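Local coordinates for protein EmGH1 (Erythrobacter marinus, PDB 5Z87) that probably hydrolyses beta-glucosidic bonds and belongs to glycosyl hydrolase family 3, at residues A[253-256]-A[257-261]; A[637-640]-A[641-644]; A[718-721]-A[722-726]. All coordinates share one frame; numbering follows the deposited sequence.

Contact 1: residues A[253-256]-A[257-261]; sequences GPVE and MQNVV
Gly253 O accepts from Met257 N at 2.8 Å and opens the first turn of the helix that starts at Pro254. Gly253 is the N-cap residue. Gln258 N to Pro254 O, Asn259 N to Val255 O and Val260 N to Glu256 O follow in the same i to i+4 pattern, with a wider pi-type turn setting in from Met257. The side chains of Val255 and Asn259 lie alongside each other and point the same way. Asn259 CG sits beside its own backbone N (chi1 -59°), which turns ND2 back along the helix. Asn259 ND2 then reaches Val255 O at 2.7 Å, tilted from the carbonyl plane, and Val255 CG1 at 3.4 Å. Asn259 OD1 accepts from Arg753 N. Replacing Asn259 by an alanine is likely to cost Val255 O its side-chain donor and leave Arg753 N without this acceptor. Glu256 extends back toward the helix start, where Glu256 OE1 takes a bond from Gly253 N at 3.2 Å. The stronger partner of that oxygen is His251 of the second subunit. Asp285 of that subunit accepts from Val255 N and Glu256 N. The first turn thus binds acidic groups at its N-H end, as helix N termini favour, and serves the dimer interface.

Contact 2: residues A[637-640]-A[641-644]; sequences PGYY and YQKP
The Tyr639 ring is covered on one face by Gln642 NE2, 3.5 Å above the plane and over its centre, and Tyr641 OH lies over the opposite face. The Tyr641 ring has Tyr639 CD1 over the centre of one face and Tyr640 CE1 at its edge, in plane. Together Tyr639, Tyr640 and Tyr641 form an aromatic cluster in a loop of the glycosyl hydrolase family 3 C-terminal region, with Tyr641 at the centre of an inverse gamma turn. Tyr639 and Tyr641 meet obliquely, their planes 33° apart. The closest approach is Tyr639 CD1 to Tyr641 CE2 at 3.5 Å. Tyr640 meets Tyr641 differently. This is an edge-to-face pair with planes at 82°, in which the edge of Tyr641 is turned to the face of Tyr640. Tyr641 CD1 comes within 3.5 Å of Tyr640 CE1, near the rim of that face. Tyr641 CB adds a CH-pi contact, 4.1 Å from the centroid of the Tyr640 ring. In all three tyrosines CG stands between the backbone N and the carbonyl carbon (chi1 44° in Tyr641), which keeps the rings close to the backbone of the turn. Two of the hydroxyls tie the cluster to the protein around it. Tyr640 OH bonds with Asp200, and Tyr641 OH with Glu199 O; Tyr640 also stacks on Phe662. The gamma turn itself is closed by a weak bond from Gln642 N to Tyr640 O. Gln642 bends at its second torsion, and Gln642 NE2 donates to a lone pair of Tyr639 O in the carbonyl plane, at 2.7 Å.

Contact 3: residues A[718-721]-A[722-726]; sequences RARP and IKEMR
Salt bridges dominate here: Arg720, Glu724 and Arg726 form a network in which the carboxylate of Glu724 joins two arginines. Arg720 NH2 donates to Glu724 OE1 at 2.8 Å, on the syn side but well tilted from the carboxylate plane. Arg720 NE makes a weak bond to the same oxygen, Glu724 OE1, at 3.1 Å. The guanidinium and carboxylate planes stand nearly upright to each other, at 87°, so NE and NH2 both meet the one oxygen OE1 and do not take one oxygen each. A bend at chi3 (56°) brings the Arg720 guanidinium to Glu724. Arg726 NH2 reaches the other oxygen, Glu724 OE2, in a weak bond at 3.0 Å. The two arginines come close, with Arg720 NH2 and Arg726 NH2 3.7 Å apart, and the shared carboxylate probably offsets their like charge. Among the other polar links, Arg726 NH1 donates to Met725 O at 2.9 Å. A water donates to both Pro721 O and Glu724 OE1 and bridges them. By van der Waals contact, the Pro721 ring crosses the end of Glu724 at about a right angle, Pro721 CD 3.7 Å from the carboxylate carbon, Glu724 CD. Arg720 NH1 has further partners in Phe750 O and Asp713, a magnesium ligand, which places Arg720 in the second shell of that magnesium site. Glu724 and Arg726 pair by backbone bonds with strand 703-713. Arg720 lies against strands 703-713 and 752-753, and Met725 packs on helix 201-216.

How the contacts relate
Contacts 1 and 2 are partly buried, whereas contact 3 lies at the surface. They belong to three different regions of the chain, the N-terminal, C-terminal and fibronectin type III-like ones, yet meet on one side of the chain's centre. Contacts 2 and 3 are the most closely joined pair: Ile722 N probably bonds to Gln642 O, and Met725 N to Tyr640 OH. Contact 1 touches both by packing, through Val260 on Tyr641 and Val255 on Arg718. Chemistry differs with place: backbone bonds in a helix start, aromatic faces in an irregular loop, charged groups where a loop enters an edge strand. All three reach the second subunit.

Contact 1: residues A[253-256]-A[257-261]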
loop_
_atom_site.group_PDB
_atom_site.type_symbol
_atom_site.label_atom_id
_atom_site.label_comp_id
_atom_site.label_asym_id
_atom_site.label_seq_id
_atom_site.Cartn_x
_atom_site.Cartn_y
_atom_site.Cartn_z
ATOM N N GLY A 253 -5.424 -10.154 2.390
ATOM C CA GLY A 253 -5.891 -11.445 1.942
ATOM C C GLY A 253 -6.128 -12.378 3.118
ATOM O O GLY A 253 -5.666 -12.124 4.243
ATOM N N PRO A 254 -6.860 -13.475 2.887
ATOM C CA PRO A 254 -7.180 -14.384 4.008
ATOM C C PRO A 254 -5.969 -15.090 4.596
ATOM O O PRO A 254 -5.931 -15.301 5.812
ATOM C CB PRO A 254 -8.176 -15.378 3.392
ATOM C CG PRO A 254 -7.980 -15.249 1.890
ATOM C CD PRO A 254 -7.608 -13.817 1.663
ATOM N N VAL A 255 -4.962 -15.440 3.796
ATOM C CA VAL A 255 -3.791 -16.090 4.372
ATOM C C VAL A 255 -2.951 -15.085 5.147
ATOM O O VAL A 255 -2.498 -15.363 6.267
ATOM C CB VAL A 255 -2.977 -16.796 3.275
ATOM C CG1 VAL A 255 -1.751 -17.435 3.871
ATOM C CG2 VAL A 255 -3.844 -17.847 2.583
ATOM N N GLU A 256 -2.736 -13.903 4.569
ATOM C CA GLU A 256 -2.107 -12.807 5.296
ATOM C C GLU A 256 -2.836 -12.538 6.617
ATOM O O GLU A 256 -2.211 -12.441 7.677
ATOM C CB GLU A 256 -2.092 -11.557 4.410
ATOM C CG GLU A 256 -1.494 -10.321 5.075
ATOM C CD GLU A 256 -1.690 -9.055 4.250
ATOM O OE1 GLU A 256 -2.496 -9.083 3.304
ATOM O OE2 GLU A 256 -1.041 -8.025 4.548
ATOM N N MET A 257 -4.169 -12.459 6.571
ATOM C CA MET A 257 -4.945 -12.223 7.789
ATOM C C MET A 257 -4.688 -13.301 8.841
ATOM O O MET A 257 -4.510 -12.996 10.026
ATOM C CB MET A 257 -6.431 -12.147 7.444
ATOM C CG MET A 257 -7.330 -12.034 8.650
ATOM S SD MET A 257 -7.261 -10.442 9.497
ATOM C CE MET A 257 -8.102 -9.372 8.351
ATOM N N GLN A 258 -4.599 -14.562 8.416
ATOM C CA GLN A 258 -4.389 -15.666 9.345
ATOM C C GLN A 258 -2.983 -15.678 9.939
ATOM O O GLN A 258 -2.807 -16.097 11.089
ATOM C CB GLN A 258 -4.667 -17.002 8.639
ATOM C CG GLN A 258 -6.162 -17.347 8.524
ATOM C CD GLN A 258 -6.780 -17.709 9.876
ATOM O OE1 GLN A 258 -6.083 -18.143 10.785
ATOM N NE2 GLN A 258 -8.085 -17.532 10.005
ATOM N N ASN A 259 -1.971 -15.237 9.188
ATOM C CA ASN A 259 -0.591 -15.385 9.636
ATOM C C ASN A 259 0.097 -14.082 10.019
ATOM O O ASN A 259 1.178 -14.140 10.619
ATOM C CB ASN A 259 0.241 -16.098 8.559
ATOM C CG ASN A 259 -0.319 -17.467 8.222
ATOM O OD1 ASN A 259 0.048 -18.453 8.838
ATOM N ND2 ASN A 259 -1.211 -17.527 7.235
ATOM N N VAL A 260 -0.473 -12.921 9.688
ATOM C CA VAL A 260 0.088 -11.624 10.082
ATOM C C VAL A 260 -0.762 -10.965 11.155
ATOM O O VAL A 260 -0.283 -10.679 12.251
ATOM C CB VAL A 260 0.253 -10.680 8.867
ATOM C CG1 VAL A 260 0.754 -9.323 9.328
ATOM C CG2 VAL A 260 1.187 -11.267 7.831
ATOM N N VAL A 261 -2.028 -10.707 10.850
ATOM C CA VAL A 261 -2.834 -9.779 11.632
ATOM C C VAL A 261 -3.453 -10.472 12.843
ATOM O O VAL A 261 -3.416 -9.946 13.961
ATOM C CB VAL A 261 -3.902 -9.146 10.718
ATOM C CG1 VAL A 261 -4.816 -8.237 11.501
ATOM C CG2 VAL A 261 -3.229 -8.390 9.559
#

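Contact 2: residues A[637-640]-A[641-644]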
loop_
_atom_site.group_PDB
_atom_site.type_symbol
_atom_site.label_atom_id
_atom_site.label_comp_id
_atom_site.label_asym_id
_atom_site.label_seq_id
_atom_site.Cartn_x
_atom_site.Cartn_y
_atom_site.Cartn_z
ATOM N N PRO A 637 6.022 -0.366 1.608
ATOM C CA PRO A 637 6.333 -0.907 2.938
ATOM C C PRO A 637 7.732 -1.446 3.038
ATOM O O PRO A 637 8.276 -1.886 2.012
ATOM C CB PRO A 637 5.314 -2.046 3.107
ATOM C CG PRO A 637 5.016 -2.479 1.754
ATOM C CD PRO A 637 5.148 -1.269 0.840
ATOM N N GLY A 638 8.280 -1.445 4.259
ATOM C CA GLY A 638 9.601 -1.983 4.491
ATOM C C GLY A 638 9.727 -3.016 5.593
ATOM O O GLY A 638 10.848 -3.386 5.947
ATOM N N TYR A 639 8.611 -3.511 6.126
ATOM C CA TYR A 639 8.693 -4.490 7.199
ATOM C C TYR A 639 9.494 -5.705 6.738
ATOM O O TYR A 639 9.428 -6.118 5.574
ATOM C CB TYR A 639 7.287 -4.893 7.676
ATOM C CG TYR A 639 6.363 -5.402 6.582
ATOM C CD1 TYR A 639 6.426 -6.727 6.153
ATOM C CD2 TYR A 639 5.421 -4.559 5.992
ATOM C CE1 TYR A 639 5.588 -7.198 5.154
ATOM C CE2 TYR A 639 4.576 -5.014 5.000
ATOM C CZ TYR A 639 4.659 -6.339 4.576
ATOM O OH TYR A 639 3.822 -6.807 3.568
ATOM N N TYR A 640 10.255 -6.282 7.677
ATOM C CA TYR A 640 11.328 -7.213 7.324
ATOM C C TYR A 640 10.810 -8.513 6.707
ATOM O O TYR A 640 11.512 -9.106 5.885
ATOM C CB TYR A 640 12.199 -7.539 8.558
ATOM C CG TYR A 640 11.593 -8.573 9.492
ATOM C CD1 TYR A 640 10.771 -8.194 10.553
ATOM C CD2 TYR A 640 11.832 -9.933 9.301
ATOM C CE1 TYR A 640 10.214 -9.150 11.403
ATOM C CE2 TYR A 640 11.267 -10.882 10.117
ATOM C CZ TYR A 640 10.461 -10.491 11.165
ATOM O OH TYR A 640 9.917 -11.463 11.960
ATOM N N TYR A 641 9.621 -8.994 7.102
ATOM C CA TYR A 641 9.203 -10.335 6.686
ATOM C C TYR A 641 8.575 -10.286 5.300
ATOM O O TYR A 641 7.447 -10.759 5.105
ATOM C CB TYR A 641 8.243 -10.991 7.708
ATOM C CG TYR A 641 7.170 -10.060 8.216
ATOM C CD1 TYR A 641 7.442 -9.153 9.242
ATOM C CD2 TYR A 641 5.888 -10.070 7.669
ATOM C CE1 TYR A 641 6.474 -8.287 9.697
ATOM C CE2 TYR A 641 4.909 -9.197 8.118
ATOM C CZ TYR A 641 5.204 -8.312 9.138
ATOM O OH TYR A 641 4.241 -7.444 9.611
ATOM N N GLN A 642 9.306 -9.710 4.338
ATOM C CA GLN A 642 8.831 -9.633 2.966
ATOM C C GLN A 642 8.703 -11.032 2.377
ATOM O O GLN A 642 9.408 -11.962 2.770
ATOM C CB GLN A 642 9.790 -8.800 2.107
ATOM C CG GLN A 642 9.937 -7.339 2.537
ATOM C CD GLN A 642 8.691 -6.535 2.241
ATOM O OE1 GLN A 642 8.136 -6.619 1.148
ATOM N NE2 GLN A 642 8.222 -5.770 3.227
ATOM N N LYS A 643 7.800 -11.169 1.408
ATOM C CA LYS A 643 7.789 -12.324 0.525
ATOM C C LYS A 643 9.086 -12.306 -0.279
ATOM O O LYS A 643 9.757 -11.271 -0.300
ATOM C CB LYS A 643 6.554 -12.272 -0.377
ATOM C CG LYS A 643 5.233 -12.302 0.372
ATOM C CD LYS A 643 5.140 -13.547 1.243
ATOM C CE LYS A 643 3.707 -13.803 1.697
ATOM N NZ LYS A 643 2.897 -14.131 0.501
ATOM N N PRO A 644 9.483 -13.395 -0.950
ATOM C CA PRO A 644 10.708 -13.335 -1.773
ATOM C C PRO A 644 10.688 -12.241 -2.817
ATOM O O PRO A 644 11.756 -11.774 -3.227
ATOM C CB PRO A 644 10.761 -14.710 -2.437
ATOM C CG PRO A 644 9.979 -15.607 -1.510
ATOM C CD PRO A 644 8.897 -14.749 -0.921
#

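Contact 3: residues A[718-721]-A[722-726]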
loop_
_atom_site.group_PDB
_atom_site.type_symbol
_atom_site.label_atom_id
_atom_site.label_comp_id
_atom_site.label_asym_id
_atom_site.label_seq_id
_atom_site.Cartn_x
_atom_site.Cartn_y
_atom_site.Cartn_z
ATOM N N ARG A 718 1.904 -21.953 -0.361
ATOM C CA ARG A 718 1.819 -20.523 -0.632
ATOM C C ARG A 718 3.138 -19.855 -0.261
ATOM O O ARG A 718 3.791 -20.245 0.714
ATOM C CB ARG A 718 0.675 -19.885 0.139
ATOM C CG ARG A 718 -0.649 -20.378 -0.362
ATOM C CD ARG A 718 -1.750 -19.438 -0.082
ATOM N NE ARG A 718 -3.004 -19.975 -0.579
ATOM C CZ ARG A 718 -4.062 -19.242 -0.898
ATOM N NH1 ARG A 718 -4.025 -17.906 -0.795
ATOM N NH2 ARG A 718 -5.160 -19.856 -1.321
ATOM N N ALA A 719 3.532 -18.856 -1.048
ATOM C CA ALA A 719 4.810 -18.189 -0.829
ATOM C C ALA A 719 4.866 -17.559 0.560
ATOM O O ALA A 719 3.940 -16.861 0.973
ATOM C CB ALA A 719 5.020 -17.128 -1.897
ATOM N N ARG A 720 5.957 -17.795 1.271
ATOM C CA ARG A 720 6.117 -17.352 2.645
ATOM C C ARG A 720 7.281 -16.378 2.755
ATOM O O ARG A 720 8.122 -16.298 1.850
ATOM C CB ARG A 720 6.341 -18.561 3.562
ATOM C CG ARG A 720 5.114 -19.448 3.641
ATOM C CD ARG A 720 5.267 -20.536 4.652
ATOM N NE ARG A 720 5.591 -20.045 5.993
ATOM C CZ ARG A 720 5.726 -20.847 7.048
ATOM N NH1 ARG A 720 5.558 -22.158 6.901
ATOM N NH2 ARG A 720 6.042 -20.352 8.240
ATOM N N PRO A 721 7.365 -15.620 3.849
ATOM C CA PRO A 721 8.402 -14.586 3.940
ATOM C C PRO A 721 9.803 -15.174 3.877
ATOM O O PRO A 721 10.029 -16.355 4.149
ATOM C CB PRO A 721 8.134 -13.930 5.302
ATOM C CG PRO A 721 6.691 -14.144 5.521
ATOM C CD PRO A 721 6.440 -15.544 4.995
ATOM N N ILE A 722 10.755 -14.320 3.495
ATOM C CA ILE A 722 12.152 -14.743 3.458
ATOM C C ILE A 722 12.704 -14.988 4.856
ATOM O O ILE A 722 13.728 -15.665 4.992
ATOM C CB ILE A 722 13.021 -13.707 2.718
ATOM C CG1 ILE A 722 13.052 -12.387 3.493
ATOM C CG2 ILE A 722 12.501 -13.478 1.323
ATOM C CD1 ILE A 722 13.830 -11.290 2.780
ATOM N N LYS A 723 12.064 -14.443 5.895
ATOM C CA LYS A 723 12.394 -14.777 7.273
ATOM C C LYS A 723 11.262 -14.312 8.177
ATOM O O LYS A 723 10.594 -13.318 7.893
ATOM C CB LYS A 723 13.723 -14.154 7.713
ATOM C CG LYS A 723 13.778 -12.667 7.517
ATOM C CD LYS A 723 15.100 -12.116 7.999
ATOM C CE LYS A 723 16.223 -12.477 7.056
ATOM N NZ LYS A 723 17.072 -11.262 6.798
ATOM N N GLU A 724 11.053 -15.058 9.262
ATOM C CA GLU A 724 9.944 -14.852 10.195
ATOM C C GLU A 724 10.448 -15.097 11.605
ATOM O O GLU A 724 10.875 -16.218 11.912
ATOM C CB GLU A 724 8.785 -15.814 9.916
ATOM C CG GLU A 724 8.679 -16.281 8.491
ATOM C CD GLU A 724 7.416 -17.073 8.232
ATOM O OE1 GLU A 724 7.497 -18.112 7.538
ATOM O OE2 GLU A 724 6.345 -16.647 8.721
ATOM N N MET A 725 10.376 -14.081 12.463
ATOM C CA MET A 725 10.809 -14.268 13.841
ATOM C C MET A 725 9.935 -15.304 14.543
ATOM O O MET A 725 8.701 -15.274 14.442
ATOM C CB MET A 725 10.770 -12.950 14.606
ATOM C CG MET A 725 10.964 -13.139 16.102
ATOM S SD MET A 725 11.225 -11.583 16.988
ATOM C CE MET A 725 12.999 -11.391 16.803
ATOM N N ARG A 726 10.589 -16.241 15.230
ATOM C CA ARG A 726 9.907 -17.271 15.994
ATOM C C ARG A 726 10.350 -17.337 17.450
ATOM O O ARG A 726 9.755 -18.104 18.211
ATOM C CB ARG A 726 10.102 -18.650 15.340
ATOM C CG ARG A 726 9.367 -18.814 14.007
ATOM C CD ARG A 726 7.874 -18.680 14.240
ATOM N NE ARG A 726 7.056 -18.880 13.047
ATOM C CZ ARG A 726 6.601 -17.890 12.283
ATOM N NH1 ARG A 726 6.927 -16.638 12.565
ATOM N NH2 ARG A 726 5.842 -18.149 11.219
HETATM O O HOH W 1 9.246 -18.637 5.773
#